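Local coordinates for GDSL-like protein (Roseburia intestinalis L1-82, PDB 6HFZ) that is a two-domain esterase of the GDSL (SGNH hydrolase) family, active on acetylated mannans, at residues S258-R261 with F267-G270; V316-N321 with V359-V364; E246-H251 with H269-S274. One frame throughout, in Å; residues are numbered along the deposited sequence.

Contact 1: residues S258-R261 with F267-G270; sequences SAQR and FKHG
Lys268 runs along Ser258 to Gln260, meeting OG of the serine, the carbonyl oxygen of Ala259 and CA and CB of Gln260. Its CB starts the contact 3.9 Å from Gln260 CB, with the carboxamide nitrogen of Gln260 a little further off. Next comes CG, which rests against the backbone of Gln260 at 3.8 Å from CA. Here the chain bends (chi2 -70°), and the methylenes turn from Gln260 towards the preceding residues. Lys268 CD packs 3.4 Å from Ser258 OG, and CE lies 3.4 Å from Ala259 O, so the polar atoms of this wall meet carbon rather than the charged tip. A second bend (chi4 -68°) carries NZ back to its own segment, where it donates to Phe267 O at 3.2 Å from above the carbonyl plane. The ammonium also forms a salt bridge with Asp265, and a water joins it to Ser258 OG, which is bonded in turn to Asp256.

Both segments belong to the loop that connects strands 254-255 and 271-273 in the antiparallel, two-sheet part of the protein. Five residues separate them, and the lysine spans the neck of the excursion these make. A second water ties its two sides together through the backbone, giving a hydrogen to Ser258 O at 2.7 Å and taking one from His269 N at 2.8 Å.

Gln260 is extended and brings its carboxamide beside His269. The amide and imidazole planes are steeply inclined, and Gln260 OE1 lies obliquely to the ring, 3.6 Å from His269 NE2. Gln260 NE2 is held by Asp265 O, which helps fix the turn of the amide. The site lies at the surface, and a bound HEPES molecule, probably from the crystallisation liquor, lies near the Ser258 side chain.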
loop_
_atom_site.group_PDB
_atom_site.type_symbol
_atom_site.label_atom_id
_atom_site.label_comp_id
_atom_site.label_asym_id
_atom_site.label_seq_id
_atom_site.Cartn_x
_atom_site.Cartn_y
_atom_site.Cartn_z
ATOM N N SER A 258 -18.398 -14.595 -2.970
ATOM C CA SER A 258 -17.402 -15.678 -3.047
ATOM C C SER A 258 -16.234 -15.431 -2.066
ATOM O O SER A 258 -16.046 -14.330 -1.502
ATOM C CB SER A 258 -16.962 -15.877 -4.487
ATOM O OG SER A 258 -16.162 -14.802 -4.910
ATOM N N ALA A 259 -15.527 -16.508 -1.721
ATOM C CA ALA A 259 -14.494 -16.477 -0.661
ATOM C C ALA A 259 -13.246 -15.734 -1.164
ATOM O O ALA A 259 -12.739 -16.032 -2.237
ATOM C CB ALA A 259 -14.145 -17.885 -0.247
ATOM N N GLN A 260 -12.726 -14.814 -0.360
ATOM C CA GLN A 260 -11.404 -14.230 -0.622
ATOM C C GLN A 260 -10.347 -15.182 -0.054
ATOM O O GLN A 260 -10.274 -15.274 1.144
ATOM C CB GLN A 260 -11.262 -12.854 0.039
ATOM C CG GLN A 260 -9.966 -12.158 -0.356
ATOM C CD GLN A 260 -9.897 -10.704 0.027
ATOM O OE1 GLN A 260 -10.224 -10.344 1.146
ATOM N NE2 GLN A 260 -9.463 -9.866 -0.899
ATOM N N ARG A 261 -9.555 -15.829 -0.925
ATOM C CA ARG A 261 -8.531 -16.834 -0.509
ATOM C C ARG A 261 -7.443 -16.118 0.311
ATOM O O ARG A 261 -6.999 -16.574 1.354
ATOM C CB ARG A 261 -7.977 -17.571 -1.744
ATOM C CG ARG A 261 -9.041 -18.179 -2.659
ATOM C CD ARG A 261 -8.559 -19.108 -3.777
ATOM N NE ARG A 261 -8.068 -18.440 -4.991
ATOM C CZ ARG A 261 -8.089 -18.956 -6.228
ATOM N NH1 ARG A 261 -8.801 -20.040 -6.500
ATOM N NH2 ARG A 261 -7.398 -18.374 -7.195
ATOM N N PHE A 267 -10.295 -8.756 -6.209
ATOM C CA PHE A 267 -11.682 -8.488 -6.694
ATOM C C PHE A 267 -12.649 -9.419 -5.948
ATOM O O PHE A 267 -13.117 -10.420 -6.497
ATOM C CB PHE A 267 -11.717 -8.529 -8.217
ATOM C CG PHE A 267 -10.669 -7.663 -8.869
ATOM C CD1 PHE A 267 -10.752 -6.287 -8.745
ATOM C CD2 PHE A 267 -9.562 -8.209 -9.498
ATOM C CE1 PHE A 267 -9.790 -5.467 -9.295
ATOM C CE2 PHE A 267 -8.590 -7.375 -10.066
ATOM C CZ PHE A 267 -8.714 -6.012 -9.962
ATOM N N LYS A 268 -12.833 -9.098 -4.662
ATOM C CA LYS A 268 -13.717 -9.776 -3.751
ATOM C C LYS A 268 -14.407 -8.742 -2.885
ATOM O O LYS A 268 -13.889 -7.628 -2.719
ATOM C CB LYS A 268 -12.959 -10.764 -2.848
ATOM C CG LYS A 268 -12.374 -11.975 -3.551
ATOM C CD LYS A 268 -13.414 -12.960 -4.037
ATOM C CE LYS A 268 -12.854 -14.038 -4.953
ATOM N NZ LYS A 268 -12.428 -13.487 -6.241
ATOM N N HIS A 269 -15.545 -9.142 -2.281
ATOM C CA HIS A 269 -16.345 -8.403 -1.292
ATOM C C HIS A 269 -17.096 -7.209 -1.895
ATOM O O HIS A 269 -17.653 -6.393 -1.160
ATOM C CB HIS A 269 -15.489 -7.920 -0.103
ATOM C CG HIS A 269 -14.858 -9.046 0.652
ATOM N ND1 HIS A 269 -15.348 -10.339 0.553
ATOM C CD2 HIS A 269 -13.816 -9.094 1.514
ATOM C CE1 HIS A 269 -14.605 -11.137 1.334
ATOM N NE2 HIS A 269 -13.685 -10.421 1.936
ATOM N N GLY A 270 -17.092 -7.124 -3.220
ATOM C CA GLY A 270 -17.747 -6.034 -3.879
ATOM C C GLY A 270 -18.970 -6.491 -4.646
ATOM O O GLY A 270 -19.731 -7.347 -4.203
HETATM O O HOH W 1 -16.499 -11.799 -2.364
HETATM O O HOH W 2 -15.204 -13.234 -7.438
#

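Contact 2: residues V316-N321 with V359-V364; sequences VRLDAN and VPFYLV
Phe361 reaches across to Leu318 and Ala320 with one side of its ring, the run of atoms CD2, CE2 and CZ. Its CG stands anti to the backbone N (chi1 -170°), which brings the phenyl group towards the other segment. The two apolar partners meet successive parts of that ring: Ala320 CB is 3.9 Å from Phe361 CD2, and Leu318 CB is 4.0 Å from Phe361 CZ. Between them Leu318 O approaches Phe361 CE2 at 3.5 Å. Both Ala320 CB and this oxygen come at the ring obliquely. Leu318 touches the phenyl group through its CB, while further packing of its side chain is against Ile306 and Tyr293.

The contact joins two antiparallel sheets packed as a β-sandwich. Strand 316-319 is the outermost strand of one sheet, bonded to strand 303-308, and Phe361 begins strand 361-370 of the other, where its backbone pairs with Ala273.

Alternation along the strand turns Asp319 away from Phe361, and its carboxylate organises the outer side. Asp319 OD1 accepts two hydrogen bonds from Asn321, one from ND2 on the syn side at 2.8 Å and one from the backbone N on the anti side, the latter making an Asx turn at the strand end. Arg317 NH1 forms a salt bridge to Asp319 OD2 at 3.0 Å, arriving from above the carboxylate plane, and Arg317 NH2 has a second acidic partner in Glu352.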
loop_
_atom_site.group_PDB
_atom_site.type_symbol
_atom_site.label_atom_id
_atom_site.label_comp_id
_atom_site.label_asym_id
_atom_site.label_seq_id
_atom_site.Cartn_x
_atom_site.Cartn_y
_atom_site.Cartn_z
ATOM N N VAL A 316 -17.775 11.285 -12.617
ATOM C CA VAL A 316 -16.500 10.789 -13.043
ATOM C C VAL A 316 -16.691 9.441 -13.734
ATOM O O VAL A 316 -17.336 8.529 -13.201
ATOM C CB VAL A 316 -15.500 10.683 -11.879
ATOM C CG1 VAL A 316 -14.191 10.041 -12.286
ATOM C CG2 VAL A 316 -15.277 12.044 -11.254
ATOM N N ARG A 317 -16.040 9.322 -14.892
ATOM C CA ARG A 317 -16.011 8.132 -15.714
ATOM C C ARG A 317 -15.042 7.103 -15.138
ATOM O O ARG A 317 -13.838 7.370 -14.932
ATOM C CB ARG A 317 -15.545 8.450 -17.134
ATOM C CG ARG A 317 -15.571 7.247 -18.063
ATOM C CD ARG A 317 -14.388 7.179 -19.007
ATOM N NE ARG A 317 -14.775 7.546 -20.346
ATOM C CZ ARG A 317 -15.351 6.734 -21.214
ATOM N NH1 ARG A 317 -14.733 5.657 -21.676
ATOM N NH2 ARG A 317 -16.593 6.981 -21.554
ATOM N N LEU A 318 -15.572 5.904 -14.923
ATOM C CA LEU A 318 -14.778 4.743 -14.468
ATOM C C LEU A 318 -14.773 3.738 -15.632
ATOM O O LEU A 318 -15.789 3.005 -15.891
ATOM C CB LEU A 318 -15.360 4.138 -13.194
ATOM C CG LEU A 318 -15.801 5.087 -12.082
ATOM C CD1 LEU A 318 -16.387 4.268 -10.919
ATOM C CD2 LEU A 318 -14.626 5.919 -11.593
ATOM N N ASP A 319 -13.663 3.712 -16.353
ATOM C CA ASP A 319 -13.506 2.871 -17.550
ATOM C C ASP A 319 -12.733 1.584 -17.214
ATOM O O ASP A 319 -11.538 1.611 -16.908
ATOM C CB ASP A 319 -12.816 3.664 -18.656
ATOM C CG ASP A 319 -12.757 2.981 -20.009
ATOM O OD1 ASP A 319 -12.890 1.743 -20.063
ATOM O OD2 ASP A 319 -12.592 3.713 -21.008
ATOM N N ALA A 320 -13.396 0.444 -17.380
ATOM C CA ALA A 320 -12.813 -0.857 -17.028
ATOM C C ALA A 320 -11.908 -1.404 -18.141
ATOM O O ALA A 320 -11.271 -2.406 -17.951
ATOM C CB ALA A 320 -13.916 -1.799 -16.635
ATOM N N ASN A 321 -11.803 -0.691 -19.275
ATOM C CA ASN A 321 -10.937 -1.042 -20.383
ATOM C C ASN A 321 -9.521 -0.517 -20.116
ATOM O O ASN A 321 -9.222 0.658 -20.387
ATOM C CB ASN A 321 -11.453 -0.454 -21.695
ATOM C CG ASN A 321 -12.805 -1.018 -22.056
ATOM O OD1 ASN A 321 -12.878 -2.122 -22.578
ATOM N ND2 ASN A 321 -13.863 -0.314 -21.693
ATOM N N VAL A 359 -15.635 -9.444 -19.433
ATOM C CA VAL A 359 -15.847 -9.456 -18.005
ATOM C C VAL A 359 -16.920 -8.422 -17.670
ATOM O O VAL A 359 -17.109 -7.427 -18.373
ATOM C CB VAL A 359 -14.560 -9.104 -17.220
ATOM C CG1 VAL A 359 -13.445 -10.122 -17.410
ATOM C CG2 VAL A 359 -14.066 -7.700 -17.531
ATOM N N PRO A 360 -17.598 -8.606 -16.536
ATOM C CA PRO A 360 -18.481 -7.582 -15.995
ATOM C C PRO A 360 -17.635 -6.476 -15.349
ATOM O O PRO A 360 -16.428 -6.640 -15.151
ATOM C CB PRO A 360 -19.271 -8.304 -14.913
ATOM C CG PRO A 360 -18.333 -9.395 -14.460
ATOM C CD PRO A 360 -17.549 -9.804 -15.687
ATOM N N PHE A 361 -18.283 -5.346 -15.051
ATOM C CA PHE A 361 -17.658 -4.309 -14.240
ATOM C C PHE A 361 -17.564 -4.840 -12.795
ATOM O O PHE A 361 -18.509 -5.427 -12.319
ATOM C CB PHE A 361 -18.487 -3.028 -14.343
ATOM C CG PHE A 361 -17.813 -1.825 -13.746
ATOM C CD1 PHE A 361 -17.859 -1.592 -12.378
ATOM C CD2 PHE A 361 -17.090 -0.954 -14.554
ATOM C CE1 PHE A 361 -17.209 -0.483 -11.835
ATOM C CE2 PHE A 361 -16.368 0.093 -13.992
ATOM C CZ PHE A 361 -16.469 0.350 -12.642
ATOM N N TYR A 362 -16.416 -4.652 -12.117
ATOM C CA TYR A 362 -16.269 -5.045 -10.688
ATOM C C TYR A 362 -16.051 -3.774 -9.849
ATOM O O TYR A 362 -14.989 -3.167 -9.906
ATOM C CB TYR A 362 -15.130 -6.064 -10.482
ATOM C CG TYR A 362 -15.296 -6.827 -9.178
ATOM C CD1 TYR A 362 -15.114 -6.203 -7.961
ATOM C CD2 TYR A 362 -15.695 -8.164 -9.168
ATOM C CE1 TYR A 362 -15.345 -6.877 -6.764
ATOM C CE2 TYR A 362 -15.866 -8.876 -7.989
ATOM C CZ TYR A 362 -15.723 -8.217 -6.784
ATOM O OH TYR A 362 -15.960 -8.897 -5.619
ATOM N N LEU A 363 -17.043 -3.436 -9.030
ATOM C CA LEU A 363 -16.953 -2.356 -8.039
ATOM C C LEU A 363 -16.472 -2.967 -6.715
ATOM O O LEU A 363 -17.161 -3.758 -6.072
ATOM C CB LEU A 363 -18.333 -1.697 -7.930
ATOM C CG LEU A 363 -18.442 -0.559 -6.927
ATOM C CD1 LEU A 363 -17.517 0.620 -7.292
ATOM C CD2 LEU A 363 -19.878 -0.066 -6.820
ATOM N N VAL A 364 -15.225 -2.646 -6.319
ATOM C CA VAL A 364 -14.628 -3.282 -5.172
ATOM C C VAL A 364 -15.084 -2.576 -3.882
ATOM O O VAL A 364 -15.475 -3.205 -2.899
ATOM C CB VAL A 364 -13.094 -3.318 -5.284
ATOM C CG1 VAL A 364 -12.449 -3.847 -3.995
ATOM C CG2 VAL A 364 -12.635 -4.082 -6.531
#

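Contact 3: residues E246-H251 with H269-S274; sequences ENVVCH and HGWTAS
Cys250 and Trp271 mark the closest approach of the two backbones, their CA atoms 9.0 Å apart, too far for strand pairing, so the segments meet through side chains as they run in roughly the same direction. The indole of Trp271 fills that separation. Its CG stands anti to the carbonyl carbon (chi1 -54°), which sends the ring system towards the other segment, where Cys250 and Val248 receive it.

Cys250 meets the pyrrole part: SG lies 3.8 Å from Trp271 CD1 and 3.9 Å from Trp271 NE1. The sulfur is 4.5 Å from the centroid of the five-membered ring of Trp271 and 51° off its normal, an oblique sulfur-aromatic contact. Val248, two residues earlier and with its side chain on the same side, takes the neighbouring stretch of the indole. Both of its methyl groups converge on one carbon, Val248 CG1 at 3.9 Å and CG2 at 4.1 Å from Trp271 CZ2, and CG1 also comes close to NE1. With an alanine in place of Trp271, Cys250 SG and both Val248 methyls would probably lose their aromatic partner, and a gap is likely to open between the two segments.

The packing joins the two layers of a β-sandwich. Strand 249-251 is the outermost strand of its sheet, bonded along strand 279-286, whose Ile280 touches both Val248 and Trp271. Strand 271-273 lies in the facing sheet, between strands 254-255 and 361-370, and there Ala255 and Leu363 pack against the indole as well.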
loop_
_atom_site.group_PDB
_atom_site.type_symbol
_atom_site.label_atom_id
_atom_site.label_comp_id
_atom_site.label_asym_id
_atom_site.label_seq_id
_atom_site.Cartn_x
_atom_site.Cartn_y
_atom_site.Cartn_z
ATOM N N GLU A 246 -24.697 -2.166 5.431
ATOM C CA GLU A 246 -26.157 -2.324 5.525
ATOM C C GLU A 246 -26.911 -1.147 4.870
ATOM O O GLU A 246 -28.143 -1.237 4.730
ATOM C CB GLU A 246 -26.593 -2.550 6.977
ATOM C CG GLU A 246 -26.090 -1.520 7.976
ATOM C CD GLU A 246 -26.652 -1.702 9.381
ATOM O OE1 GLU A 246 -26.814 -2.869 9.813
ATOM O OE2 GLU A 246 -26.947 -0.678 10.039
ATOM N N ASN A 247 -26.223 -0.067 4.462
ATOM C CA ASN A 247 -26.905 1.114 3.891
ATOM C C ASN A 247 -26.918 1.109 2.352
ATOM O O ASN A 247 -27.371 2.065 1.723
ATOM C CB ASN A 247 -26.272 2.413 4.388
ATOM C CG ASN A 247 -26.620 2.669 5.835
ATOM O OD1 ASN A 247 -27.794 2.809 6.171
ATOM N ND2 ASN A 247 -25.612 2.674 6.692
ATOM N N VAL A 248 -26.450 0.026 1.747
ATOM C CA VAL A 248 -26.313 -0.053 0.315
ATOM C C VAL A 248 -27.609 -0.567 -0.321
ATOM O O VAL A 248 -28.226 -1.494 0.188
ATOM C CB VAL A 248 -25.126 -0.958 -0.039
ATOM C CG1 VAL A 248 -25.094 -1.262 -1.519
ATOM C CG2 VAL A 248 -23.828 -0.312 0.445
ATOM N N VAL A 249 -28.007 0.040 -1.444
ATOM C CA VAL A 249 -29.178 -0.433 -2.205
ATOM C C VAL A 249 -28.761 -0.775 -3.649
ATOM O O VAL A 249 -28.288 0.060 -4.402
ATOM C CB VAL A 249 -30.304 0.614 -2.178
ATOM C CG1 VAL A 249 -31.530 0.107 -2.925
ATOM C CG2 VAL A 249 -30.650 1.020 -0.751
ATOM N N CYS A 250 -28.936 -2.029 -4.061
ATOM C CA CYS A 250 -28.604 -2.397 -5.427
ATOM C C CYS A 250 -29.812 -2.268 -6.361
ATOM O O CYS A 250 -30.898 -2.651 -5.969
ATOM C CB CYS A 250 -28.073 -3.821 -5.470
ATOM S SG CYS A 250 -26.534 -3.991 -4.523
ATOM N N HIS A 251 -29.564 -1.843 -7.608
ATOM C CA HIS A 251 -30.533 -1.784 -8.700
ATOM C C HIS A 251 -29.853 -2.269 -9.976
ATOM O O HIS A 251 -29.675 -1.514 -10.935
ATOM C CB HIS A 251 -31.089 -0.366 -8.894
ATOM C CG HIS A 251 -31.702 0.232 -7.670
ATOM N ND1 HIS A 251 -32.924 -0.196 -7.166
ATOM C CD2 HIS A 251 -31.283 1.234 -6.866
ATOM C CE1 HIS A 251 -33.241 0.525 -6.117
ATOM N NE2 HIS A 251 -32.240 1.405 -5.902
ATOM N N HIS A 269 -15.545 -9.142 -2.281
ATOM C CA HIS A 269 -16.345 -8.403 -1.292
ATOM C C HIS A 269 -17.096 -7.209 -1.895
ATOM O O HIS A 269 -17.653 -6.393 -1.160
ATOM C CB HIS A 269 -15.489 -7.920 -0.103
ATOM C CG HIS A 269 -14.858 -9.046 0.652
ATOM N ND1 HIS A 269 -15.348 -10.339 0.553
ATOM C CD2 HIS A 269 -13.816 -9.094 1.514
ATOM C CE1 HIS A 269 -14.605 -11.137 1.334
ATOM N NE2 HIS A 269 -13.685 -10.421 1.936
ATOM N N GLY A 270 -17.092 -7.124 -3.220
ATOM C CA GLY A 270 -17.747 -6.034 -3.879
ATOM C C GLY A 270 -18.970 -6.491 -4.646
ATOM O O GLY A 270 -19.731 -7.347 -4.203
ATOM N N TRP A 271 -19.187 -5.870 -5.806
ATOM C CA TRP A 271 -20.407 -6.040 -6.546
ATOM C C TRP A 271 -20.053 -6.066 -8.030
ATOM O O TRP A 271 -19.119 -5.384 -8.472
ATOM C CB TRP A 271 -21.405 -4.903 -6.293
ATOM C CG TRP A 271 -21.797 -4.568 -4.903
ATOM C CD1 TRP A 271 -22.889 -5.019 -4.217
ATOM C CD2 TRP A 271 -21.101 -3.665 -4.028
ATOM N NE1 TRP A 271 -22.943 -4.427 -2.996
ATOM C CE2 TRP A 271 -21.848 -3.609 -2.835
ATOM C CE3 TRP A 271 -19.928 -2.900 -4.143
ATOM C CZ2 TRP A 271 -21.478 -2.810 -1.763
ATOM C CZ3 TRP A 271 -19.561 -2.120 -3.074
ATOM C CH2 TRP A 271 -20.330 -2.059 -1.910
ATOM N N THR A 272 -20.845 -6.790 -8.831
ATOM C CA THR A 272 -20.616 -6.862 -10.260
ATOM C C THR A 272 -21.861 -6.396 -11.017
ATOM O O THR A 272 -22.926 -6.468 -10.453
ATOM C CB THR A 272 -20.255 -8.266 -10.742
ATOM O OG1 THR A 272 -21.302 -9.151 -10.360
ATOM C CG2 THR A 272 -18.937 -8.717 -10.149
ATOM N N ALA A 273 -21.654 -5.984 -12.278
ATOM C CA ALA A 273 -22.752 -5.578 -13.206
ATOM C C ALA A 273 -22.348 -5.807 -14.671
ATOM O O ALA A 273 -21.218 -5.525 -15.053
ATOM C CB ALA A 273 -23.103 -4.126 -12.954
ATOM N N SER A 274 -23.316 -6.218 -15.516
ATOM C CA SER A 274 -23.057 -6.503 -16.919
ATOM C C SER A 274 -23.895 -5.647 -17.890
ATOM O O SER A 274 -23.601 -5.674 -19.090
ATOM C CB SER A 274 -23.325 -7.973 -17.233
ATOM O OG SER A 274 -22.508 -8.820 -16.422
#

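Contacts 2 and 3, with centres about 13 Å apart, both pack one sheet of the sandwich against the other, using aromatic residues from the neighbouring strands 361-370 and 271-273. Those strands pair antiparallel, with Leu363 N bonded to Trp271 O and Phe361 N to Ala273 O, each at 2.9 Å. Contact 1 is the surface loop leading into strand 271-273: it shares His269 and Gly270 with contact 3, the two centres about 13 Å apart. It also touches contact 2, about 16 Å away between centres, where Gly270 N hydrogen-bonds to Tyr362 OH at 3.2 Å. None of the three includes a member of the probable Ser41-His193-Asp190 catalytic triad.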